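Zinc finger (CCCH type) motif-containing protein (Toxoplasma gondii, PDB 7NG2) probably reads N6-methyladenosine in mRNA through its YTH domain, the part crystallised here without RNA, as a member of the cleavage and polyadenylation machinery. Local coordinates at residues Gly5-Pro10 with His55-Phe60; Gln11-Phe16 with Thr51-Val56; Phe16-Ser21 with Thr133-Ala138; Gly66-Phe71 with Cys106-Glu111. One frame throughout, in Å; residues are numbered along the deposited sequence. Where two conformers were deposited one is given.

Overall arrangement
All four contacts attach to one mixed sheet, the core of the YTH domain. Contacts 1 and 2 share His55, Val56 and a water, and sit together at the end where strands 14-21 and 55-62 begin. Contact 1 is a partly buried loop laid over a histidine; contact 2 is the parallel strand pair with a polar, solvated entrance. Contact 3 takes up strand 14-21 again, from Phe16 onward, and adds an edge strand, 134-135, with mainly apolar packing on one face and a carboxylate on the other. Contact 4 is the most buried, an antiparallel pair closed by aromatic rings; its centre lies about 22 Å from that of contact 2.

Contact 1: Gly5-Pro10 with His55-Phe60; sequences GHVASP and HVLLLF
His55 reaches from the start of its strand to the loop Gly5-Pro10, where Val7 lies across one face of its imidazole. CG is anti to the carbonyl carbon (chi1 -58°), beside the backbone N, and the ring beyond it meets the loop. From CB outward, the first contact comes at CG of His55, 3.8 Å from CG1 of Val7. ND1 of His55 comes closer still to Val7 CG1, at 3.6 Å. Taken over the whole ring, Val7 CG1 stands 22° off the normal through the centroid, a CH-pi contact shifted toward the ND1 side. On the other branch CD2 of His55 faces the backbone, 4.0 Å from Val7 CA. At the far rim CE1 of His55 meets the carbonyl O of Gly5 at 3.1 Å, near the ring plane. NE2 of His55 ends the side chain on a water whose O is 3.0 Å away, in the plane of the ring, and this water donates to the carbonyl O of His6. The polar link from NE2 to that carbonyl runs through this water. The loop in turn is shaped by a type I turn from His6 to Ser9, whose first side chain accepts the N-H of Ala8 at ND1 of His6. Val7 CG1 also touches Leu57 CD1, at 3.9 Å, two residues further along the strand and on the same sheet face. Arg73 NE of strand 67-74 is hydrogen-bonded to His55 ND1, and Val7 packs on the same arginine. Leu103 of strand 98-109 also touches Val7, and Phe16 of strand 14-21 lies against Leu57: the loop lies over one face of the sheet, on side chains from several of its strands.

Contact 2: Gln11-Phe16 with Thr51-Val56; sequences QSTKRF and TSTDHV
OG1 of Thr13 is held by two partners: it accepts the N-H of Asp54 at 2.8 Å and is hydrogen-bonded to a water, which donates to Ser52 O. The favour is returned, since Thr13 N donates to OD2 of Asp54 at 2.9 Å, arriving 50° out of the carboxylate plane. The two side chains cross at about a right angle, each receiving the other's backbone N-H. Thr13 OG1 sits between its own N and carbonyl carbon (chi1 59°), which brings it to the Asp54 amide. Beyond this pair the parallel strand bonds begin, His55 N to Thr13 O and Arg15 N to His55 O. On one side Ser12 OG meets the edge of the His55 ring at CD2, 3.3 Å away, and shares a water with NE2 of His55, whose ND1 is held by Arg73. On the other the Arg15 and Thr53 side chains cross, Arg15 CD 3.3 Å from Thr53 OG1, while a water joins Arg15 NH1, Ser52 OG and Thr53 OG1; Glu134 pairs with Arg15 NE and Ala49 O with Thr53 OG1. Lys14 NZ turns back to Ser12 O, Ser12 OG and Ser9 O. Opposite charges thus find different local partners, the Asp54 carboxylate a backbone N-H and the Lys14 ammonium a group of oxygens, which would partly offset each charge where the strands start.

Contact 3: Phe16-Ser21 with Thr133-Ala138; sequences FFIIKS and TEVPPA
Glu134 lays its side chain over one face of the Phe17 ring, where strand 14-21 pairs antiparallel with the short, weakly bonded edge strand 134-135. CG of Glu134 stands over that face in a CH-pi contact, 3.7 Å from Phe17 CE2. With CG anti to the backbone N (chi1 -165°) and the chain extended beyond it, the carboxylate runs on past the rim, Glu134 OE1 lying 3.6 Å from Phe17 CE2. The carboxylate and ring planes are 31° apart. On the opposite face of the strands the packing is mainly apolar: in the conformer given here Val135 divides its two methyls, Val135 CG2 touching Phe16 CB at 3.5 Å and Val135 CG1 meeting Ile18 CD1 at 3.7 Å. Phe16 CE1 reaches further, to 3.8 Å from Pro137 CA. These side chains are set by two backbone bonds that flank the Phe17-Glu134 pair, Val135 N to Phe16 O and the nearly straight Ile18 N to Thr133 O, 2.8 Å long with 174° at the hydrogen. Further out, one water takes the N-H of Phe16 and donates both to Glu134 OE2 and to Val135 O, bridging the two strands beyond the Val135 N to Phe16 O bond. Arg15 forms a salt bridge with the same OE2, so the carboxylate over Phe17 is held at its tip as well. Pro136 occupies the N-cap position before helix 137-149. Strand 55-62 adjoins the far side of strand 14-21, Leu57 packing on Phe16, while helix 40-52 covers Phe17 through Lys45, Leu46 and Ala49.

Contact 4: Gly66-Phe71 with Cys106-Glu111; sequences GGFQGF and CKIEFE
Cys106, near the end of strand 98-109, lies in an antiparallel pair with strand 67-74 inside the YTH-domain sheet, its N-H bonded to Gln69 O. The donor N lies well above the carbonyl plane of Gln69. SG of Cys106 rests against Gly70 CA at 3.8 Å, with Met147 of helix 137-149 also touching the cysteine. Ile108 pairs with Phe68: Phe68 N donates to Ile108 O at 2.9 Å, whereas the return bond from Ile108 N to Phe68 O is weak. The two side chains lie side by side, CG2 of Ile108 meeting CB of Phe68 at 3.7 Å and lying near the plane of the phenyl ring. Glu109 faces Gly67 as a non-hydrogen-bonded pair whose CA atoms are only 4.0 Å apart, with Gly67 CA also 3.2 Å from Ile108 O, a CA-H...O contact. At Phe110 the strand gives way to a 3-10 segment, and its N-H closes on Gly66 O. The Phe110 ring turns back over Gly67 and drives its CE1 edge into the face of Phe68, a T-shaped stack with planes at 79° and centroids 5.2 Å apart. Over one of the faces of the Phe110 ring sits Gly67 CA, a CH-pi contact, 3.6 Å above the ring plane and over its centre.

Contact 1: Gly5-Pro10 with His55-Phe60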
# COMPACT_ATOMS: atom_id res chain seq x y z
N GLY A 5 0.16 -2.29 18.36
CA GLY A 5 0.17 -3.74 18.25
C GLY A 5 0.59 -4.09 16.84
O GLY A 5 0.75 -3.23 15.98
N HIS A 6 0.81 -5.39 16.64
CA HIS A 6 1.17 -5.89 15.32
C HIS A 6 -0.02 -5.78 14.38
O HIS A 6 -1.17 -5.96 14.79
CB HIS A 6 1.61 -7.34 15.45
CG HIS A 6 2.33 -7.86 14.24
ND1 HIS A 6 1.68 -8.34 13.13
CD2 HIS A 6 3.65 -7.94 13.97
CE1 HIS A 6 2.57 -8.71 12.23
NE2 HIS A 6 3.78 -8.47 12.71
N VAL A 7 0.26 -5.50 13.10
CA VAL A 7 -0.83 -5.32 12.15
C VAL A 7 -1.63 -6.59 11.93
O VAL A 7 -2.75 -6.53 11.42
CB VAL A 7 -0.36 -4.78 10.78
CG1 VAL A 7 0.32 -3.42 10.92
CG2 VAL A 7 0.55 -5.78 10.09
N ALA A 8 -1.08 -7.75 12.28
CA ALA A 8 -1.80 -9.00 12.12
C ALA A 8 -2.66 -9.34 13.33
O ALA A 8 -3.43 -10.31 13.27
CB ALA A 8 -0.83 -10.16 11.83
N SER A 9 -2.56 -8.58 14.41
CA SER A 9 -3.32 -8.90 15.61
C SER A 9 -4.77 -8.44 15.48
O SER A 9 -5.04 -7.38 14.92
CB SER A 9 -2.69 -8.26 16.83
OG SER A 9 -1.42 -8.82 17.08
N PRO A 10 -5.72 -9.21 16.02
CA PRO A 10 -7.13 -8.97 15.68
C PRO A 10 -7.78 -7.78 16.37
O PRO A 10 -8.79 -7.28 15.85
CB PRO A 10 -7.81 -10.28 16.09
CG PRO A 10 -6.93 -10.84 17.17
CD PRO A 10 -5.53 -10.45 16.79
N HIS A 55 -4.38 0.97 12.16
CA HIS A 55 -3.40 0.63 11.13
C HIS A 55 -3.98 0.88 9.75
O HIS A 55 -5.06 0.39 9.43
CB HIS A 55 -3.03 -0.85 11.18
CG HIS A 55 -2.47 -1.30 12.49
ND1 HIS A 55 -1.25 -0.87 12.95
CD2 HIS A 55 -2.96 -2.14 13.42
CE1 HIS A 55 -1.01 -1.42 14.13
NE2 HIS A 55 -2.04 -2.20 14.44
N VAL A 56 -3.24 1.64 8.94
CA VAL A 56 -3.54 1.80 7.52
C VAL A 56 -2.52 0.99 6.72
O VAL A 56 -1.32 1.29 6.76
CB VAL A 56 -3.54 3.28 7.11
CG1 VAL A 56 -3.69 3.41 5.61
CG2 VAL A 56 -4.66 4.01 7.84
N LEU A 57 -3.00 -0.02 6.01
CA LEU A 57 -2.15 -0.92 5.23
C LEU A 57 -2.22 -0.55 3.75
O LEU A 57 -3.30 -0.25 3.22
CB LEU A 57 -2.58 -2.38 5.41
CG LEU A 57 -2.33 -3.03 6.77
CD1 LEU A 57 -0.92 -2.75 7.29
CD2 LEU A 57 -3.37 -2.65 7.81
N LEU A 58 -1.05 -0.53 3.13
CA LEU A 58 -0.88 -0.20 1.72
C LEU A 58 -0.36 -1.44 1.01
O LEU A 58 0.69 -1.96 1.37
CB LEU A 58 0.10 0.96 1.57
CG LEU A 58 -0.24 2.17 2.44
CD1 LEU A 58 0.88 3.17 2.30
CD2 LEU A 58 -1.57 2.81 2.06
N LEU A 59 -1.10 -1.90 0.00
CA LEU A 59 -0.81 -3.14 -0.71
C LEU A 59 -0.29 -2.74 -2.08
O LEU A 59 -1.04 -2.21 -2.90
CB LEU A 59 -2.07 -3.99 -0.83
CG LEU A 59 -2.54 -4.72 0.45
CD1 LEU A 59 -2.85 -3.80 1.64
CD2 LEU A 59 -3.74 -5.62 0.14
N PHE A 60 1.00 -2.97 -2.32
CA PHE A 60 1.68 -2.39 -3.48
C PHE A 60 1.60 -3.30 -4.69
O PHE A 60 1.91 -4.50 -4.61
CB PHE A 60 3.14 -2.13 -3.14
CG PHE A 60 3.35 -0.95 -2.24
CD1 PHE A 60 3.31 -1.09 -0.86
CD2 PHE A 60 3.58 0.31 -2.77
CE1 PHE A 60 3.51 -0.01 -0.02
CE2 PHE A 60 3.77 1.41 -1.93
CZ PHE A 60 3.73 1.24 -0.56
O HOH W 1 -2.61 -4.45 16.31

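Contact 2: Gln11-Phe16 with Thr51-Val56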
# COMPACT_ATOMS: atom_id res chain seq x y z
N GLN A 11 -7.26 -7.30 17.49
CA GLN A 11 -8.00 -6.31 18.27
C GLN A 11 -7.92 -4.90 17.70
O GLN A 11 -8.66 -4.02 18.16
CB GLN A 11 -7.52 -6.28 19.73
CG GLN A 11 -6.02 -6.35 19.94
CD GLN A 11 -5.45 -7.75 19.76
OE1 GLN A 11 -6.19 -8.74 19.79
NE2 GLN A 11 -4.14 -7.85 19.60
N SER A 12 -7.08 -4.67 16.71
CA SER A 12 -6.88 -3.32 16.20
C SER A 12 -7.76 -3.08 14.97
O SER A 12 -8.08 -4.00 14.22
CB SER A 12 -5.41 -3.11 15.83
OG SER A 12 -4.94 -4.17 15.01
N THR A 13 -8.12 -1.81 14.77
CA THR A 13 -8.86 -1.43 13.57
C THR A 13 -7.90 -1.24 12.40
O THR A 13 -6.76 -0.79 12.56
CB THR A 13 -9.66 -0.15 13.80
OG1 THR A 13 -8.76 0.91 14.16
CG2 THR A 13 -10.68 -0.37 14.93
N LYS A 14 -8.37 -1.60 11.20
CA LYS A 14 -7.52 -1.62 10.02
C LYS A 14 -8.30 -1.13 8.82
O LYS A 14 -9.50 -1.35 8.70
CB LYS A 14 -7.01 -3.04 9.76
CG LYS A 14 -6.33 -3.67 10.97
CD LYS A 14 -6.06 -5.14 10.79
CE LYS A 14 -5.54 -5.75 12.07
NZ LYS A 14 -6.59 -6.02 13.06
N ARG A 15 -7.58 -0.44 7.92
CA ARG A 15 -8.07 -0.16 6.58
C ARG A 15 -6.97 -0.52 5.60
O ARG A 15 -5.79 -0.43 5.92
CB ARG A 15 -8.51 1.30 6.43
CG ARG A 15 -9.77 1.62 7.24
CD ARG A 15 -10.18 3.07 7.18
NE ARG A 15 -10.70 3.42 5.87
CZ ARG A 15 -11.17 4.62 5.56
NH1 ARG A 15 -11.18 5.57 6.48
NH2 ARG A 15 -11.63 4.85 4.35
N PHE A 16 -7.37 -0.94 4.40
CA PHE A 16 -6.48 -1.54 3.42
C PHE A 16 -6.67 -0.87 2.07
O PHE A 16 -7.80 -0.84 1.55
CB PHE A 16 -6.80 -3.03 3.26
CG PHE A 16 -6.71 -3.84 4.53
CD1 PHE A 16 -7.78 -3.93 5.40
CD2 PHE A 16 -5.55 -4.54 4.83
CE1 PHE A 16 -7.70 -4.70 6.55
CE2 PHE A 16 -5.47 -5.31 5.98
CZ PHE A 16 -6.55 -5.38 6.85
N THR A 51 -5.46 9.09 10.63
CA THR A 51 -5.77 9.66 11.93
C THR A 51 -6.87 8.90 12.66
O THR A 51 -6.98 9.03 13.88
CB THR A 51 -6.18 11.13 11.77
OG1 THR A 51 -7.38 11.23 11.00
CG2 THR A 51 -5.06 11.94 11.10
N SER A 52 -7.67 8.10 11.96
CA SER A 52 -8.87 7.51 12.52
C SER A 52 -8.87 5.98 12.51
O SER A 52 -9.91 5.38 12.77
CB SER A 52 -10.10 8.02 11.77
OG SER A 52 -10.07 7.56 10.43
N THR A 53 -7.74 5.35 12.20
CA THR A 53 -7.65 3.91 12.15
C THR A 53 -6.38 3.50 12.87
O THR A 53 -5.37 4.21 12.79
CB THR A 53 -7.57 3.42 10.69
OG1 THR A 53 -8.54 4.11 9.90
CG2 THR A 53 -7.82 1.94 10.60
N ASP A 54 -6.41 2.36 13.56
CA ASP A 54 -5.21 1.93 14.26
C ASP A 54 -4.07 1.64 13.28
O ASP A 54 -2.93 2.03 13.52
CB ASP A 54 -5.49 0.70 15.13
CG ASP A 54 -6.50 0.97 16.24
OD1 ASP A 54 -6.82 2.13 16.56
OD2 ASP A 54 -6.97 -0.04 16.79
N HIS A 55 -4.38 0.97 12.16
CA HIS A 55 -3.40 0.63 11.13
C HIS A 55 -3.98 0.88 9.75
O HIS A 55 -5.06 0.39 9.43
CB HIS A 55 -3.03 -0.85 11.18
CG HIS A 55 -2.47 -1.30 12.49
ND1 HIS A 55 -1.25 -0.87 12.95
CD2 HIS A 55 -2.96 -2.14 13.42
CE1 HIS A 55 -1.01 -1.42 14.13
NE2 HIS A 55 -2.04 -2.20 14.44
N VAL A 56 -3.24 1.64 8.94
CA VAL A 56 -3.54 1.80 7.52
C VAL A 56 -2.52 0.99 6.72
O VAL A 56 -1.32 1.29 6.76
CB VAL A 56 -3.54 3.28 7.11
CG1 VAL A 56 -3.69 3.41 5.61
CG2 VAL A 56 -4.66 4.01 7.84
O HOH W 1 -2.61 -4.45 16.31
O HOH W 2 -10.10 3.10 14.98
O HOH W 3 -11.12 5.52 9.36

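Contact 3: Phe16-Ser21 with Thr133-Ala138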
# COMPACT_ATOMS: atom_id res chain seq x y z
N PHE A 16 -7.37 -0.94 4.40
CA PHE A 16 -6.48 -1.54 3.42
C PHE A 16 -6.67 -0.87 2.07
O PHE A 16 -7.80 -0.84 1.55
CB PHE A 16 -6.80 -3.03 3.26
CG PHE A 16 -6.71 -3.84 4.53
CD1 PHE A 16 -7.78 -3.93 5.40
CD2 PHE A 16 -5.55 -4.54 4.83
CE1 PHE A 16 -7.70 -4.70 6.55
CE2 PHE A 16 -5.47 -5.31 5.98
CZ PHE A 16 -6.55 -5.38 6.85
N PHE A 17 -5.59 -0.35 1.50
CA PHE A 17 -5.67 0.36 0.23
C PHE A 17 -4.66 -0.22 -0.74
O PHE A 17 -3.53 -0.52 -0.36
CB PHE A 17 -5.35 1.86 0.41
CG PHE A 17 -6.33 2.56 1.30
CD1 PHE A 17 -6.14 2.61 2.67
CD2 PHE A 17 -7.45 3.18 0.76
CE1 PHE A 17 -7.03 3.25 3.50
CE2 PHE A 17 -8.36 3.83 1.60
CZ PHE A 17 -8.15 3.86 2.97
N ILE A 18 -5.08 -0.39 -2.00
CA ILE A 18 -4.18 -0.82 -3.07
C ILE A 18 -3.45 0.41 -3.62
O ILE A 18 -4.07 1.45 -3.88
CB ILE A 18 -4.96 -1.59 -4.15
CG1 ILE A 18 -5.53 -2.87 -3.52
CG2 ILE A 18 -4.06 -1.92 -5.36
CD1 ILE A 18 -6.48 -3.67 -4.36
N ILE A 19 -2.14 0.29 -3.76
CA ILE A 19 -1.28 1.34 -4.30
C ILE A 19 -0.72 0.83 -5.62
O ILE A 19 -0.16 -0.26 -5.68
CB ILE A 19 -0.13 1.64 -3.33
CG1 ILE A 19 -0.66 2.25 -2.03
CG2 ILE A 19 0.92 2.53 -4.01
CD1 ILE A 19 -1.25 3.62 -2.22
N LYS A 20 -0.85 1.64 -6.67
CA LYS A 20 -0.26 1.31 -7.96
C LYS A 20 0.98 2.16 -8.19
O LYS A 20 1.07 3.30 -7.73
CB LYS A 20 -1.27 1.55 -9.09
CG LYS A 20 -2.54 0.71 -9.02
CD LYS A 20 -2.28 -0.79 -9.06
CE LYS A 20 -1.78 -1.21 -10.44
NZ LYS A 20 -1.76 -2.71 -10.55
N SER A 21 1.96 1.60 -8.89
CA SER A 21 3.17 2.34 -9.21
C SER A 21 3.51 2.13 -10.67
O SER A 21 3.55 0.98 -11.13
CB SER A 21 4.34 1.82 -8.37
OG SER A 21 5.52 2.55 -8.67
N THR A 133 -7.53 2.33 -4.40
CA THR A 133 -8.75 1.56 -4.21
C THR A 133 -8.73 0.90 -2.83
O THR A 133 -7.78 0.21 -2.47
CB THR A 133 -8.84 0.47 -5.28
OG1 THR A 133 -9.01 1.07 -6.58
CG2 THR A 133 -10.02 -0.46 -5.01
N GLU A 134 -9.81 1.08 -2.07
CA GLU A 134 -9.93 0.45 -0.77
C GLU A 134 -10.55 -0.94 -0.90
O GLU A 134 -11.43 -1.16 -1.73
CB GLU A 134 -10.76 1.30 0.20
CG GLU A 134 -10.59 0.85 1.65
CD GLU A 134 -11.19 1.79 2.68
OE1 GLU A 134 -11.75 2.85 2.33
OE2 GLU A 134 -11.10 1.45 3.88
N VAL A 135 -10.03 -1.89 -0.13
CA VAL A 135 -10.66 -3.21 -0.07
C VAL A 135 -11.28 -3.44 1.30
O VAL A 135 -10.81 -2.89 2.30
CB VAL A 135 -9.71 -4.36 -0.45
CG1 VAL A 135 -9.24 -4.24 -1.89
CG2 VAL A 135 -8.55 -4.45 0.52
N PRO A 136 -12.34 -4.24 1.38
CA PRO A 136 -12.98 -4.51 2.68
C PRO A 136 -12.03 -5.23 3.61
O PRO A 136 -11.08 -5.90 3.16
CB PRO A 136 -14.16 -5.43 2.30
CG PRO A 136 -14.36 -5.24 0.84
CD PRO A 136 -13.03 -4.90 0.26
N PRO A 137 -12.24 -5.12 4.92
CA PRO A 137 -11.26 -5.67 5.87
C PRO A 137 -11.10 -7.18 5.80
O PRO A 137 -9.98 -7.67 5.98
CB PRO A 137 -11.78 -5.20 7.23
CG PRO A 137 -13.25 -4.97 7.02
CD PRO A 137 -13.35 -4.45 5.61
N ALA A 138 -12.17 -7.95 5.54
CA ALA A 138 -12.00 -9.40 5.46
C ALA A 138 -11.07 -9.77 4.31
O ALA A 138 -10.15 -10.58 4.48
CB ALA A 138 -13.34 -10.12 5.35
O HOH W 4 -10.32 -1.14 4.38

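Contact 4: Gly66-Phe71 with Cys106-Glu111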
# COMPACT_ATOMS: atom_id res chain seq x y z
N GLY A 66 1.00 -7.81 -12.69
CA GLY A 66 0.12 -8.94 -12.52
C GLY A 66 -0.19 -9.33 -11.09
O GLY A 66 -0.83 -10.37 -10.87
N GLY A 67 0.22 -8.54 -10.10
CA GLY A 67 -0.01 -8.91 -8.72
C GLY A 67 0.57 -7.93 -7.73
O GLY A 67 0.70 -6.74 -8.02
N PHE A 68 0.90 -8.42 -6.54
CA PHE A 68 1.40 -7.59 -5.46
C PHE A 68 2.87 -7.88 -5.21
O PHE A 68 3.31 -9.03 -5.30
CB PHE A 68 0.64 -7.84 -4.15
CG PHE A 68 -0.80 -7.43 -4.18
CD1 PHE A 68 -1.17 -6.09 -4.18
CD2 PHE A 68 -1.80 -8.39 -4.19
CE1 PHE A 68 -2.51 -5.72 -4.19
CE2 PHE A 68 -3.14 -8.02 -4.20
CZ PHE A 68 -3.50 -6.69 -4.20
N GLN A 69 3.62 -6.84 -4.84
CA GLN A 69 5.01 -6.97 -4.45
C GLN A 69 5.20 -6.92 -2.94
O GLN A 69 6.32 -7.12 -2.46
CB GLN A 69 5.87 -5.88 -5.11
CG GLN A 69 6.03 -6.04 -6.62
CD GLN A 69 4.77 -5.68 -7.37
OE1 GLN A 69 4.25 -4.58 -7.24
NE2 GLN A 69 4.26 -6.62 -8.16
N GLY A 70 4.13 -6.70 -2.19
CA GLY A 70 4.22 -6.68 -0.74
C GLY A 70 3.24 -5.67 -0.18
O GLY A 70 2.34 -5.19 -0.85
N PHE A 71 3.43 -5.37 1.10
CA PHE A 71 2.55 -4.42 1.76
C PHE A 71 3.31 -3.71 2.88
O PHE A 71 4.35 -4.18 3.35
CB PHE A 71 1.24 -5.05 2.27
CG PHE A 71 1.40 -6.03 3.41
CD1 PHE A 71 1.64 -7.37 3.14
CD2 PHE A 71 1.27 -5.63 4.73
CE1 PHE A 71 1.76 -8.29 4.18
CE2 PHE A 71 1.39 -6.53 5.76
CZ PHE A 71 1.64 -7.87 5.49
N CYS A 106 7.20 -9.69 -1.40
CA CYS A 106 6.83 -11.02 -1.85
C CYS A 106 6.46 -10.94 -3.32
O CYS A 106 6.49 -9.87 -3.94
CB CYS A 106 5.60 -11.54 -1.09
SG CYS A 106 4.13 -10.48 -1.25
N LYS A 107 6.10 -12.08 -3.88
CA LYS A 107 5.50 -12.17 -5.20
C LYS A 107 4.22 -12.98 -5.06
O LYS A 107 4.26 -14.13 -4.61
CB LYS A 107 6.46 -12.83 -6.19
CG LYS A 107 7.80 -12.12 -6.26
CD LYS A 107 8.41 -12.20 -7.64
CE LYS A 107 9.75 -11.49 -7.67
NZ LYS A 107 10.46 -11.68 -8.97
N ILE A 108 3.10 -12.39 -5.44
CA ILE A 108 1.82 -13.09 -5.53
C ILE A 108 1.05 -12.51 -6.70
O ILE A 108 1.00 -11.29 -6.87
CB ILE A 108 1.03 -13.02 -4.21
CG1 ILE A 108 -0.23 -13.88 -4.28
CG2 ILE A 108 0.69 -11.57 -3.84
CD1 ILE A 108 -0.89 -14.09 -2.92
N GLU A 109 0.48 -13.38 -7.53
CA GLU A 109 -0.23 -12.95 -8.73
C GLU A 109 -1.72 -12.86 -8.45
O GLU A 109 -2.28 -13.69 -7.74
CB GLU A 109 0.01 -13.94 -9.87
CG GLU A 109 1.46 -14.12 -10.26
CD GLU A 109 2.00 -12.95 -11.06
OE1 GLU A 109 1.22 -12.31 -11.79
OE2 GLU A 109 3.22 -12.68 -10.97
N PHE A 110 -2.37 -11.86 -9.06
CA PHE A 110 -3.83 -11.77 -8.97
C PHE A 110 -4.48 -13.08 -9.38
O PHE A 110 -5.46 -13.52 -8.78
CB PHE A 110 -4.35 -10.64 -9.87
CG PHE A 110 -3.92 -9.25 -9.46
CD1 PHE A 110 -4.04 -8.82 -8.15
CD2 PHE A 110 -3.41 -8.38 -10.40
CE1 PHE A 110 -3.65 -7.53 -7.79
CE2 PHE A 110 -3.02 -7.09 -10.05
CZ PHE A 110 -3.14 -6.67 -8.75
N GLU A 111 -3.94 -13.73 -10.41
CA GLU A 111 -4.55 -14.96 -10.90
C GLU A 111 -4.44 -16.11 -9.92
O GLU A 111 -5.26 -17.03 -9.98
CB GLU A 111 -3.99 -15.33 -12.27
CG GLU A 111 -4.57 -14.48 -13.39
CD GLU A 111 -4.47 -15.15 -14.74
OE1 GLU A 111 -4.69 -14.46 -15.76
OE2 GLU A 111 -4.17 -16.36 -14.79